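Local coordinates for heme oxygenase (mycobilin-producing) (Mycobacterium tuberculosis, PDB 4NL5), which probably catalyses the oxidative breakdown of the heme porphyrin ring to mycobilin isomers, using oxygen and an electron donor and releasing free iron, at residues A[4-9]-A[88-93]; A[8-13]-A[48-53]; A[38-43]-A[52-57]. All coordinates share one frame; numbering follows the deposited sequence.

Interaction 1: residues A[4-9]-A[88-93]. With HEM (protoporphyrin IX containing Fe), chain C; CYN (cyanide ion), chain D.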
loop_
_atom_site.group_PDB
_atom_site.type_symbol
_atom_site.label_atom_id
_atom_site.label_comp_id
_atom_site.label_asym_id
_atom_site.label_seq_id
_atom_site.Cartn_x
_atom_site.Cartn_y
_atom_site.Cartn_z
ATOM N N VAL A 4 -3.457 -7.929 -1.637
ATOM C CA VAL A 4 -3.446 -6.520 -2.007
ATOM C C VAL A 4 -3.020 -6.417 -3.466
ATOM O O VAL A 4 -2.020 -7.010 -3.887
ATOM C CB VAL A 4 -2.493 -5.698 -1.104
ATOM C CG1 VAL A 4 -2.315 -4.300 -1.628
ATOM C CG2 VAL A 4 -3.024 -5.668 0.318
ATOM N N LYS A 5 -3.806 -5.679 -4.236
ATOM C CA LYS A 5 -3.499 -5.437 -5.629
ATOM C C LYS A 5 -3.389 -3.945 -5.772
ATOM O O LYS A 5 -4.373 -3.234 -5.593
ATOM C CB LYS A 5 -4.589 -5.979 -6.547
ATOM C CG LYS A 5 -4.992 -7.428 -6.253
ATOM C CD LYS A 5 -3.924 -8.411 -6.684
ATOM C CE LYS A 5 -4.428 -9.856 -6.488
ATOM N NZ LYS A 5 -3.391 -10.854 -6.828
ATOM N N ILE A 6 -2.190 -3.476 -6.080
ATOM C CA ILE A 6 -1.956 -2.047 -6.238
ATOM C C ILE A 6 -1.856 -1.709 -7.710
ATOM O O ILE A 6 -0.948 -2.196 -8.376
ATOM C CB ILE A 6 -0.647 -1.608 -5.553
ATOM C CG1 ILE A 6 -0.651 -1.996 -4.071
ATOM C CG2 ILE A 6 -0.445 -0.099 -5.720
ATOM C CD1 ILE A 6 0.610 -1.560 -3.334
ATOM N N ASN A 7 -2.750 -0.856 -8.208
ATOM C CA ASN A 7 -2.583 -0.317 -9.544
ATOM C C ASN A 7 -1.771 0.955 -9.431
ATOM O O ASN A 7 -2.222 1.945 -8.840
ATOM C CB ASN A 7 -3.926 -0.054 -10.221
ATOM C CG ASN A 7 -3.833 -0.121 -11.734
ATOM O OD1 ASN A 7 -3.101 -0.945 -12.275
ATOM N ND2 ASN A 7 -4.592 0.730 -12.421
ATOM N N ALA A 8 -0.560 0.914 -9.974
ATOM C CA ALA A 8 0.324 2.077 -9.941
ATOM C C ALA A 8 0.163 2.867 -11.226
ATOM O O ALA A 8 0.585 2.413 -12.287
ATOM C CB ALA A 8 1.762 1.649 -9.754
ATOM N N ILE A 9 -0.441 4.047 -11.115
ATOM C CA ILE A 9 -0.858 4.837 -12.278
ATOM C C ILE A 9 0.119 5.960 -12.567
ATOM O O ILE A 9 0.483 6.713 -11.672
ATOM C CB ILE A 9 -2.240 5.444 -12.050
ATOM C CG1 ILE A 9 -3.295 4.357 -11.927
ATOM C CG2 ILE A 9 -2.612 6.395 -13.187
ATOM C CD1 ILE A 9 -4.651 4.921 -11.600
ATOM N N SER A 88 0.741 -0.101 -13.892
ATOM C CA SER A 88 1.348 -1.402 -13.592
ATOM C C SER A 88 0.640 -2.007 -12.394
ATOM O O SER A 88 0.445 -1.327 -11.397
ATOM C CB SER A 88 2.844 -1.271 -13.290
ATOM O OG SER A 88 3.553 -0.642 -14.344
ATOM N N LEU A 89 0.243 -3.279 -12.482
ATOM C CA LEU A 89 -0.381 -3.934 -11.333
ATOM C C LEU A 89 0.650 -4.631 -10.443
ATOM O O LEU A 89 1.370 -5.513 -10.897
ATOM C CB LEU A 89 -1.428 -4.952 -11.785
ATOM C CG LEU A 89 -2.251 -5.534 -10.630
ATOM C CD1 LEU A 89 -3.100 -4.441 -9.992
ATOM C CD2 LEU A 89 -3.129 -6.709 -11.103
ATOM N N LEU A 90 0.714 -4.216 -9.180
ATOM C CA LEU A 90 1.625 -4.808 -8.207
ATOM C C LEU A 90 0.808 -5.693 -7.284
ATOM O O LEU A 90 -0.124 -5.218 -6.642
ATOM C CB LEU A 90 2.349 -3.726 -7.406
ATOM C CG LEU A 90 2.807 -2.495 -8.189
ATOM C CD1 LEU A 90 3.541 -1.499 -7.262
ATOM C CD2 LEU A 90 3.700 -2.901 -9.348
ATOM N N GLU A 91 1.136 -6.981 -7.231
ATOM C CA GLU A 91 0.293 -7.942 -6.518
ATOM C C GLU A 91 1.030 -8.532 -5.320
ATOM O O GLU A 91 2.165 -8.976 -5.456
ATOM C CB GLU A 91 -0.148 -9.063 -7.455
ATOM C CG GLU A 91 -0.786 -8.571 -8.745
ATOM C CD GLU A 91 -1.289 -9.712 -9.609
ATOM O OE1 GLU A 91 -2.051 -10.567 -9.102
ATOM O OE2 GLU A 91 -0.887 -9.770 -10.786
ATOM N N PHE A 92 0.355 -8.544 -4.172
ATOM C CA PHE A 92 0.928 -8.957 -2.887
ATOM C C PHE A 92 -0.004 -9.889 -2.127
ATOM O O PHE A 92 -1.212 -9.865 -2.326
ATOM C CB PHE A 92 1.211 -7.742 -1.988
ATOM C CG PHE A 92 2.192 -6.767 -2.563
ATOM C CD1 PHE A 92 3.543 -6.868 -2.266
ATOM C CD2 PHE A 92 1.757 -5.722 -3.385
ATOM C CE1 PHE A 92 4.459 -5.949 -2.787
ATOM C CE2 PHE A 92 2.670 -4.817 -3.914
ATOM C CZ PHE A 92 4.021 -4.933 -3.609
ATOM N N GLU A 93 0.571 -10.681 -1.234
ATOM C CA GLU A 93 -0.185 -11.383 -0.205
ATOM C C GLU A 93 0.065 -10.696 1.139
ATOM O O GLU A 93 1.181 -10.279 1.425
ATOM C CB GLU A 93 0.214 -12.862 -0.145
ATOM C CG GLU A 93 -0.360 -13.670 -1.296
ATOM C CD GLU A 93 0.349 -14.990 -1.524
ATOM O OE1 GLU A 93 1.342 -15.282 -0.824
ATOM O OE2 GLU A 93 -0.100 -15.741 -2.410
HETATM C CHA HEM C . -7.800 4.030 -14.372
HETATM C CHB HEM C . -7.242 -0.753 -13.907
HETATM C CHC HEM C . -9.029 -0.355 -9.423
HETATM C CHD HEM C . -11.195 3.715 -10.903
HETATM C C1A HEM C . -7.393 2.737 -14.597
HETATM C C2A HEM C . -6.540 2.292 -15.681
HETATM C C3A HEM C . -6.381 0.974 -15.555
HETATM C C4A HEM C . -7.140 0.531 -14.401
HETATM C CMA HEM C . -5.527 0.083 -16.484
HETATM C CAA HEM C . -5.905 3.194 -16.772
HETATM C CBA HEM C . -6.779 3.224 -18.026
HETATM C CGA HEM C . -8.128 3.853 -17.760
HETATM O O1A HEM C . -9.163 3.130 -17.840
HETATM O O2A HEM C . -8.180 5.079 -17.469
HETATM C C1B HEM C . -7.526 -1.022 -12.582
HETATM C C2B HEM C . -7.058 -2.160 -11.805
HETATM C C3B HEM C . -7.563 -2.043 -10.554
HETATM C C4B HEM C . -8.347 -0.829 -10.514
HETATM C CMB HEM C . -6.154 -3.262 -12.399
HETATM C CAB HEM C . -7.407 -2.918 -9.284
HETATM C CBB HEM C . -6.362 -3.715 -9.058
HETATM C C1C HEM C . -9.847 0.749 -9.474
HETATM C C2C HEM C . -10.810 1.131 -8.461
HETATM C C3C HEM C . -11.401 2.271 -8.876
HETATM C C4C HEM C . -10.833 2.618 -10.159
HETATM C CMC HEM C . -11.030 0.335 -7.147
HETATM C CAC HEM C . -12.499 3.150 -8.223
HETATM C CBC HEM C . -13.153 2.851 -7.098
HETATM C C1D HEM C . -10.424 4.242 -11.902
HETATM C C2D HEM C . -10.500 5.598 -12.384
HETATM C C3D HEM C . -9.425 5.694 -13.460
HETATM C C4D HEM C . -8.817 4.392 -13.522
HETATM C CMD HEM C . -11.459 6.702 -11.889
HETATM C CAD HEM C . -9.052 6.917 -14.327
HETATM C CBD HEM C . -10.043 7.026 -15.471
HETATM C CGD HEM C . -9.797 8.299 -16.249
HETATM O O1D HEM C . -10.673 8.673 -17.071
HETATM O O2D HEM C . -8.736 8.945 -16.048
HETATM N NA HEM C . -7.744 1.638 -13.828
HETATM N NB HEM C . -8.306 -0.237 -11.758
HETATM N NC HEM C . -9.889 1.671 -10.514
HETATM N ND HEM C . -9.422 3.576 -12.586
HETATM FE FE HEM C . -8.849 1.674 -12.190
HETATM C C CYN D . -7.502 2.360 -10.743
HETATM N N CYN D . -6.396 2.357 -10.998
HETATM O O HOH W 1 -1.777 -11.302 -4.760
HETATM O O HOH W 2 3.368 2.128 -13.657
#

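Interaction 2: residues A[8-13]-A[48-53]. With CYN (cyanide ion), chain D.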
loop_
_atom_site.group_PDB
_atom_site.type_symbol
_atom_site.label_atom_id
_atom_site.label_comp_id
_atom_site.label_asym_id
_atom_site.label_seq_id
_atom_site.Cartn_x
_atom_site.Cartn_y
_atom_site.Cartn_z
ATOM N N ALA A 8 -0.560 0.914 -9.974
ATOM C CA ALA A 8 0.324 2.077 -9.941
ATOM C C ALA A 8 0.163 2.867 -11.226
ATOM O O ALA A 8 0.585 2.413 -12.287
ATOM C CB ALA A 8 1.762 1.649 -9.754
ATOM N N ILE A 9 -0.441 4.047 -11.115
ATOM C CA ILE A 9 -0.858 4.837 -12.278
ATOM C C ILE A 9 0.119 5.960 -12.567
ATOM O O ILE A 9 0.483 6.713 -11.672
ATOM C CB ILE A 9 -2.240 5.444 -12.050
ATOM C CG1 ILE A 9 -3.295 4.357 -11.927
ATOM C CG2 ILE A 9 -2.612 6.395 -13.187
ATOM C CD1 ILE A 9 -4.651 4.921 -11.600
ATOM N N GLU A 10 0.540 6.071 -13.819
ATOM C CA GLU A 10 1.351 7.187 -14.254
ATOM C C GLU A 10 0.435 8.281 -14.796
ATOM O O GLU A 10 -0.426 8.019 -15.630
ATOM C CB GLU A 10 2.362 6.731 -15.313
ATOM C CG GLU A 10 3.219 5.551 -14.860
ATOM C CD GLU A 10 3.848 4.781 -16.008
ATOM O OE1 GLU A 10 4.234 5.413 -17.019
ATOM O OE2 GLU A 10 3.944 3.539 -15.899
ATOM N N VAL A 11 0.589 9.500 -14.301
ATOM C CA VAL A 11 -0.187 10.611 -14.849
ATOM C C VAL A 11 0.725 11.768 -15.207
ATOM O O VAL A 11 1.776 11.942 -14.594
ATOM C CB VAL A 11 -1.286 11.107 -13.868
ATOM C CG1 VAL A 11 -2.272 9.989 -13.558
ATOM C CG2 VAL A 11 -0.677 11.650 -12.600
ATOM N N PRO A 12 0.340 12.548 -16.228
ATOM C CA PRO A 12 1.081 13.755 -16.603
ATOM C C PRO A 12 1.194 14.748 -15.450
ATOM O O PRO A 12 0.402 14.712 -14.514
ATOM C CB PRO A 12 0.237 14.343 -17.737
ATOM C CG PRO A 12 -0.436 13.153 -18.345
ATOM C CD PRO A 12 -0.744 12.249 -17.185
ATOM N N ALA A 13 2.192 15.617 -15.513
ATOM C CA ALA A 13 2.288 16.710 -14.554
ATOM C C ALA A 13 0.998 17.524 -14.557
ATOM O O ALA A 13 0.448 17.831 -15.628
ATOM C CB ALA A 13 3.482 17.606 -14.879
ATOM N N GLU A 48 8.182 8.241 -5.132
ATOM C CA GLU A 48 7.367 7.682 -6.225
ATOM C C GLU A 48 6.748 8.842 -6.980
ATOM O O GLU A 48 6.495 9.893 -6.392
ATOM C CB GLU A 48 6.257 6.757 -5.702
ATOM C CG GLU A 48 6.517 5.252 -5.803
ATOM C CD GLU A 48 6.475 4.703 -7.223
ATOM O OE1 GLU A 48 7.025 3.601 -7.439
ATOM O OE2 GLU A 48 5.895 5.349 -8.124
ATOM N N GLU A 49 6.498 8.658 -8.271
ATOM C CA GLU A 49 5.797 9.669 -9.042
ATOM C C GLU A 49 4.424 9.158 -9.456
ATOM O O GLU A 49 3.620 9.901 -10.018
ATOM C CB GLU A 49 6.610 10.070 -10.278
ATOM C CG GLU A 49 8.010 10.603 -9.976
ATOM C CD GLU A 49 8.810 10.893 -11.241
ATOM O OE1 GLU A 49 8.190 11.147 -12.295
ATOM O OE2 GLU A 49 10.058 10.852 -11.189
ATOM N N ARG A 50 4.157 7.881 -9.181
ATOM C CA ARG A 50 2.893 7.282 -9.561
ATOM C C ARG A 50 1.883 7.362 -8.431
ATOM O O ARG A 50 2.249 7.314 -7.255
ATOM C CB ARG A 50 3.098 5.811 -9.965
ATOM C CG ARG A 50 4.016 5.617 -11.169
ATOM C CD ARG A 50 4.300 4.139 -11.413
ATOM N NE ARG A 50 5.021 3.543 -10.288
ATOM C CZ ARG A 50 5.415 2.275 -10.234
ATOM N NH1 ARG A 50 5.148 1.459 -11.245
ATOM N NH2 ARG A 50 6.075 1.821 -9.170
ATOM N N TYR A 51 0.610 7.473 -8.786
ATOM C CA TYR A 51 -0.457 7.267 -7.816
ATOM C C TYR A 51 -0.558 5.779 -7.503
ATOM O O TYR A 51 -0.445 4.951 -8.397
ATOM C CB TYR A 51 -1.793 7.798 -8.348
ATOM C CG TYR A 51 -2.016 9.279 -8.130
ATOM C CD1 TYR A 51 -2.910 9.726 -7.160
ATOM C CD2 TYR A 51 -1.355 10.231 -8.899
ATOM C CE1 TYR A 51 -3.129 11.076 -6.956
ATOM C CE2 TYR A 51 -1.565 11.594 -8.696
ATOM C CZ TYR A 51 -2.456 12.001 -7.731
ATOM O OH TYR A 51 -2.677 13.329 -7.530
ATOM N N PHE A 52 -0.736 5.430 -6.232
ATOM C CA PHE A 52 -0.978 4.033 -5.883
ATOM C C PHE A 52 -2.451 3.842 -5.543
ATOM O O PHE A 52 -2.972 4.474 -4.611
ATOM C CB PHE A 52 -0.129 3.573 -4.681
ATOM C CG PHE A 52 1.289 3.165 -5.015
ATOM C CD1 PHE A 52 1.873 3.483 -6.234
ATOM C CD2 PHE A 52 2.044 2.448 -4.078
ATOM C CE1 PHE A 52 3.193 3.105 -6.510
ATOM C CE2 PHE A 52 3.347 2.062 -4.347
ATOM C CZ PHE A 52 3.927 2.394 -5.574
ATOM N N VAL A 53 -3.115 2.965 -6.288
ATOM C CA VAL A 53 -4.480 2.602 -5.982
ATOM C C VAL A 53 -4.435 1.269 -5.248
ATOM O O VAL A 53 -4.258 0.228 -5.862
ATOM C CB VAL A 53 -5.330 2.514 -7.258
ATOM C CG1 VAL A 53 -6.759 2.132 -6.923
ATOM C CG2 VAL A 53 -5.283 3.867 -7.996
HETATM C C CYN D . -7.502 2.360 -10.743
HETATM N N CYN D . -6.396 2.357 -10.998
HETATM O O HOH W 2 3.368 2.128 -13.657
HETATM O O HOH W 3 3.060 9.922 -12.749
#

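Interaction 3: residues A[38-43]-A[52-57]. With HEM (protoporphyrin IX containing Fe), chain C; CYN (cyanide ion), chain D.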
loop_
_atom_site.group_PDB
_atom_site.type_symbol
_atom_site.label_atom_id
_atom_site.label_comp_id
_atom_site.label_asym_id
_atom_site.label_seq_id
_atom_site.Cartn_x
_atom_site.Cartn_y
_atom_site.Cartn_z
ATOM N N GLY A 38 -12.059 -3.014 0.145
ATOM C CA GLY A 38 -11.882 -1.575 0.140
ATOM C C GLY A 38 -10.628 -1.130 -0.580
ATOM O O GLY A 38 -9.805 -1.944 -1.004
ATOM N N PHE A 39 -10.488 0.179 -0.745
ATOM C CA PHE A 39 -9.320 0.703 -1.416
ATOM C C PHE A 39 -8.961 2.086 -0.921
ATOM O O PHE A 39 -9.772 2.780 -0.320
ATOM C CB PHE A 39 -9.530 0.726 -2.937
ATOM C CG PHE A 39 -10.206 1.984 -3.464
ATOM C CD1 PHE A 39 -9.464 2.980 -4.081
ATOM C CD2 PHE A 39 -11.582 2.135 -3.389
ATOM C CE1 PHE A 39 -10.079 4.116 -4.578
ATOM C CE2 PHE A 39 -12.201 3.266 -3.880
ATOM C CZ PHE A 39 -11.446 4.260 -4.479
ATOM N N GLN A 40 -7.709 2.441 -1.146
ATOM C CA GLN A 40 -7.229 3.795 -0.908
ATOM C C GLN A 40 -6.600 4.304 -2.177
ATOM O O GLN A 40 -5.946 3.545 -2.901
ATOM C CB GLN A 40 -6.206 3.843 0.233
ATOM C CG GLN A 40 -6.747 3.385 1.590
ATOM C CD GLN A 40 -6.795 1.880 1.719
ATOM O OE1 GLN A 40 -5.877 1.177 1.286
ATOM N NE2 GLN A 40 -7.867 1.371 2.319
ATOM N N LEU A 41 -6.808 5.587 -2.442
ATOM C CA LEU A 41 -6.093 6.281 -3.491
ATOM C C LEU A 41 -4.973 7.086 -2.847
ATOM O O LEU A 41 -5.233 7.979 -2.045
ATOM C CB LEU A 41 -7.023 7.204 -4.280
ATOM C CG LEU A 41 -6.298 8.044 -5.337
ATOM C CD1 LEU A 41 -5.708 7.148 -6.420
ATOM C CD2 LEU A 41 -7.231 9.082 -5.956
ATOM N N LEU A 42 -3.737 6.773 -3.213
ATOM C CA LEU A 42 -2.567 7.402 -2.600
ATOM C C LEU A 42 -1.863 8.361 -3.551
ATOM O O LEU A 42 -1.384 7.946 -4.602
ATOM C CB LEU A 42 -1.567 6.341 -2.153
ATOM C CG LEU A 42 -2.101 5.308 -1.160
ATOM C CD1 LEU A 42 -0.974 4.408 -0.611
ATOM C CD2 LEU A 42 -2.854 6.011 -0.041
ATOM N N ARG A 43 -1.775 9.625 -3.141
ATOM C CA ARG A 43 -1.061 10.661 -3.886
ATOM C C ARG A 43 0.416 10.653 -3.539
ATOM O O ARG A 43 0.768 10.774 -2.369
ATOM C CB ARG A 43 -1.627 12.041 -3.558
ATOM C CG ARG A 43 -0.883 13.187 -4.231
ATOM C CD ARG A 43 -1.241 14.504 -3.566
ATOM N NE ARG A 43 -2.664 14.806 -3.641
ATOM C CZ ARG A 43 -3.420 15.073 -2.581
ATOM N NH1 ARG A 43 -2.886 15.045 -1.366
ATOM N NH2 ARG A 43 -4.713 15.338 -2.726
ATOM N N PHE A 52 -0.736 5.430 -6.232
ATOM C CA PHE A 52 -0.978 4.033 -5.883
ATOM C C PHE A 52 -2.451 3.842 -5.543
ATOM O O PHE A 52 -2.972 4.474 -4.611
ATOM C CB PHE A 52 -0.129 3.573 -4.681
ATOM C CG PHE A 52 1.289 3.165 -5.015
ATOM C CD1 PHE A 52 1.873 3.483 -6.234
ATOM C CD2 PHE A 52 2.044 2.448 -4.078
ATOM C CE1 PHE A 52 3.193 3.105 -6.510
ATOM C CE2 PHE A 52 3.347 2.062 -4.347
ATOM C CZ PHE A 52 3.927 2.394 -5.574
ATOM N N VAL A 53 -3.115 2.965 -6.288
ATOM C CA VAL A 53 -4.480 2.602 -5.982
ATOM C C VAL A 53 -4.435 1.269 -5.248
ATOM O O VAL A 53 -4.258 0.228 -5.862
ATOM C CB VAL A 53 -5.330 2.514 -7.258
ATOM C CG1 VAL A 53 -6.759 2.132 -6.923
ATOM C CG2 VAL A 53 -5.283 3.867 -7.996
ATOM N N VAL A 54 -4.552 1.321 -3.926
ATOM C CA VAL A 54 -4.313 0.146 -3.091
ATOM C C VAL A 54 -5.621 -0.571 -2.823
ATOM O O VAL A 54 -6.431 -0.090 -2.044
ATOM C CB VAL A 54 -3.647 0.521 -1.737
ATOM C CG1 VAL A 54 -3.311 -0.752 -0.931
ATOM C CG2 VAL A 54 -2.387 1.344 -1.961
ATOM N N THR A 55 -5.834 -1.721 -3.467
ATOM C CA THR A 55 -7.106 -2.415 -3.316
ATOM C C THR A 55 -6.916 -3.703 -2.522
ATOM O O THR A 55 -5.897 -4.381 -2.642
ATOM C CB THR A 55 -7.761 -2.736 -4.686
ATOM O OG1 THR A 55 -7.038 -3.777 -5.333
ATOM C CG2 THR A 55 -7.745 -1.499 -5.584
ATOM N N HIS A 56 -7.911 -4.013 -1.701
ATOM C CA HIS A 56 -7.838 -5.116 -0.751
ATOM C C HIS A 56 -8.915 -6.133 -1.085
ATOM O O HIS A 56 -10.061 -5.753 -1.312
ATOM C CB HIS A 56 -8.026 -4.602 0.670
ATOM C CG HIS A 56 -7.114 -3.464 1.014
ATOM N ND1 HIS A 56 -5.943 -3.633 1.717
ATOM C CD2 HIS A 56 -7.199 -2.140 0.730
ATOM C CE1 HIS A 56 -5.345 -2.458 1.864
ATOM N NE2 HIS A 56 -6.089 -1.537 1.274
ATOM N N TRP A 57 -8.549 -7.410 -1.092
ATOM C CA TRP A 57 -9.470 -8.483 -1.469
ATOM C C TRP A 57 -9.312 -9.677 -0.549
ATOM O O TRP A 57 -8.209 -9.937 -0.075
ATOM C CB TRP A 57 -9.232 -8.922 -2.919
ATOM C CG TRP A 57 -9.333 -7.784 -3.892
ATOM C CD1 TRP A 57 -8.353 -6.883 -4.208
ATOM C CD2 TRP A 57 -10.481 -7.423 -4.665
ATOM N NE1 TRP A 57 -8.825 -5.982 -5.137
ATOM C CE2 TRP A 57 -10.125 -6.294 -5.436
ATOM C CE3 TRP A 57 -11.774 -7.948 -4.784
ATOM C CZ2 TRP A 57 -11.016 -5.679 -6.308
ATOM C CZ3 TRP A 57 -12.657 -7.334 -5.655
ATOM C CH2 TRP A 57 -12.272 -6.214 -6.402
HETATM C CHA HEM C . -7.800 4.030 -14.372
HETATM C CHB HEM C . -7.242 -0.753 -13.907
HETATM C CHC HEM C . -9.029 -0.355 -9.423
HETATM C CHD HEM C . -11.195 3.715 -10.903
HETATM C C1A HEM C . -7.393 2.737 -14.597
HETATM C C2A HEM C . -6.540 2.292 -15.681
HETATM C C3A HEM C . -6.381 0.974 -15.555
HETATM C C4A HEM C . -7.140 0.531 -14.401
HETATM C CMA HEM C . -5.527 0.083 -16.484
HETATM C CAA HEM C . -5.905 3.194 -16.772
HETATM C CBA HEM C . -6.779 3.224 -18.026
HETATM C CGA HEM C . -8.128 3.853 -17.760
HETATM O O1A HEM C . -9.163 3.130 -17.840
HETATM O O2A HEM C . -8.180 5.079 -17.469
HETATM C C1B HEM C . -7.526 -1.022 -12.582
HETATM C C2B HEM C . -7.058 -2.160 -11.805
HETATM C C3B HEM C . -7.563 -2.043 -10.554
HETATM C C4B HEM C . -8.347 -0.829 -10.514
HETATM C CMB HEM C . -6.154 -3.262 -12.399
HETATM C CAB HEM C . -7.407 -2.918 -9.284
HETATM C CBB HEM C . -6.362 -3.715 -9.058
HETATM C C1C HEM C . -9.847 0.749 -9.474
HETATM C C2C HEM C . -10.810 1.131 -8.461
HETATM C C3C HEM C . -11.401 2.271 -8.876
HETATM C C4C HEM C . -10.833 2.618 -10.159
HETATM C CMC HEM C . -11.030 0.335 -7.147
HETATM C CAC HEM C . -12.499 3.150 -8.223
HETATM C CBC HEM C . -13.153 2.851 -7.098
HETATM C C1D HEM C . -10.424 4.242 -11.902
HETATM C C2D HEM C . -10.500 5.598 -12.384
HETATM C C3D HEM C . -9.425 5.694 -13.460
HETATM C C4D HEM C . -8.817 4.392 -13.522
HETATM C CMD HEM C . -11.459 6.702 -11.889
HETATM C CAD HEM C . -9.052 6.917 -14.327
HETATM C CBD HEM C . -10.043 7.026 -15.471
HETATM C CGD HEM C . -9.797 8.299 -16.249
HETATM O O1D HEM C . -10.673 8.673 -17.071
HETATM O O2D HEM C . -8.736 8.945 -16.048
HETATM N NA HEM C . -7.744 1.638 -13.828
HETATM N NB HEM C . -8.306 -0.237 -11.758
HETATM N NC HEM C . -9.889 1.671 -10.514
HETATM N ND HEM C . -9.422 3.576 -12.586
HETATM FE FE HEM C . -8.849 1.674 -12.190
HETATM C C CYN D . -7.502 2.360 -10.743
HETATM N N CYN D . -6.396 2.357 -10.998
#

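Interaction 1: residues A[4-9]-A[88-93]
Val4, Ile6 and Ala8 form antiparallel hydrogen-bonded pairs with Phe92, Leu90 and Ser88, and the two strand axes come within 4.6 Å at 159°. On one face of the sheet, Lys5 bends at chi2 (-72°) and then runs extended, and this carries its amine over to the Glu91 carboxylate. The salt bridge, Lys5 NZ to Glu91 OE1, is 2.7 Å long and uses the anti lone pair of that oxygen. A water joins Lys5 NZ to Phe92 O, and Asp60 of helix 60-67 is a second anionic partner of the amine. Farther along this face Leu89 CD1 lies 3.5 Å from vinyl carbon CBB of the heme. Asn7 ND2 donates a hydrogen bond to the nitrogen of the iron-bound cyanide, 2.8 Å long and nearly straight at 171°. Asn7 ND2 is also 3.2 Å from heme C4A. On the other face Ile6 CD1 reaches Phe92 CE2 at 3.9 Å, and Ile6 CB packs on Leu90 CB. The Phe92 ring also meets Phe52 of the second subunit. One face thus lines the distal heme pocket and the other is largely apolar, as expected for a sheet of the dimeric alpha-beta barrel fold of antibiotic biosynthesis monooxygenases.

Interaction 2: residues A[8-13]-A[48-53]
Arg50 runs extended through chi2 (174°) and bends at chi3 (-63°), which lays its guanidinium over Ala8. Ala8 CB sits over one face of the group, toward its rim, 3.7 Å from Arg50 NH1. The backbones here are neighbouring antiparallel strands of the dimeric alpha-beta barrel sheet. Ile9 and Tyr51 form a hydrogen-bonded pair, with Ile9 N 2.9 Å from Tyr51 O. The return bond, Tyr51 N to Ile9 O, is more bent, at 136°. On the heme side Ile9 CD1 touches Val53 CG2 at 3.8 Å. Both methyls border the cyanide, and Ile9 CD1 is 3.2 Å from its nitrogen. Val11 CG2 meets the Tyr51 ring near CE2 and CD2, the two side chains crossing at about a right angle. The Tyr51 hydroxyl is hydrogen-bonded to Glu20 of helix 16-25. On the Ala8 side, the aliphatic parts of Glu10 and Arg50 lie side by side, pointing the same way, and a water joins Glu10 OE2, Ala8 O and Arg50 NH1. The guanidinium is fixed by a side-on grip on Glu48. Arg50 NH2 meets Glu48 OE1 at 2.7 Å, and Arg50 NE meets Glu48 OE2 at 3.0 Å.

Interaction 3: residues A[38-43]-A[52-57]
Phe39 and Val53 touch beside the heme, and the Phe39 side chain runs from the strand pair to the porphyrin. Phe39 CB lies 3.3 Å from Val54 O and also touches Thr55 CG2. With chi1 at 87°, CG stands between the backbone N and the carbonyl carbon, and the ring turns to the heme. Heme methyl CMC lies over one face of the Phe39 ring, toward the rim, nearest to CG. Phe39 CD1 meets Val53 CG1 at 4.0 Å. At the far end Phe39 CE2 and CZ meet the vinyl that ends in CBC, with Phe39 CE2 3.4 Å from heme CBC. Leu41 CD1 packs against the other Val53 methyl, CG2. The Thr55 hydroxyl is hydrogen-bonded to Lys5 O, and it accepts a hydrogen bond from Trp57 NE1. The two segments are the arms of a beta hairpin in the dimeric alpha-beta barrel. Gln40 and Leu42 form its hydrogen-bonded pairs with Val54 and Phe52. On the face away from the heme, Gln40 bends at chi2 (80°) and brings OE1 to His56. His56 NE2 donates to Gln40 OE1 at 2.7 Å, on a lone pair of the amide oxygen and in the plane of the imidazole. The amide and ring planes are 58° apart. Gln40 NE2 is hydrogen-bonded to Asp97 of the second subunit. On the same face Leu42 CD1 packs on Val54 CG2, 3.6 Å away.

In the fold
From the N terminus, strand 3-10 comes first and takes part in two contacts. Interaction 2 closes the span that holds helix 16-25 and strand 36-46, pairing 8-13 with 48-53. Interaction 3 closes the short hairpin between 38-43 and 52-57. Its span overlaps that of interaction 2 and ends on the same strand, where they share Phe52 and Val53. Interaction 1 spans the most chain and encloses interaction 3. It starts in the strand used by interaction 2, with Ala8 and Ile9 in common. Together they give the strand order 36-46, 51-57, 3-10, 86-98. Both outer strands pair with strands of the second subunit in antiparallel ladders, so the sheet runs on across the interface, and all three contacts border the cyanide site.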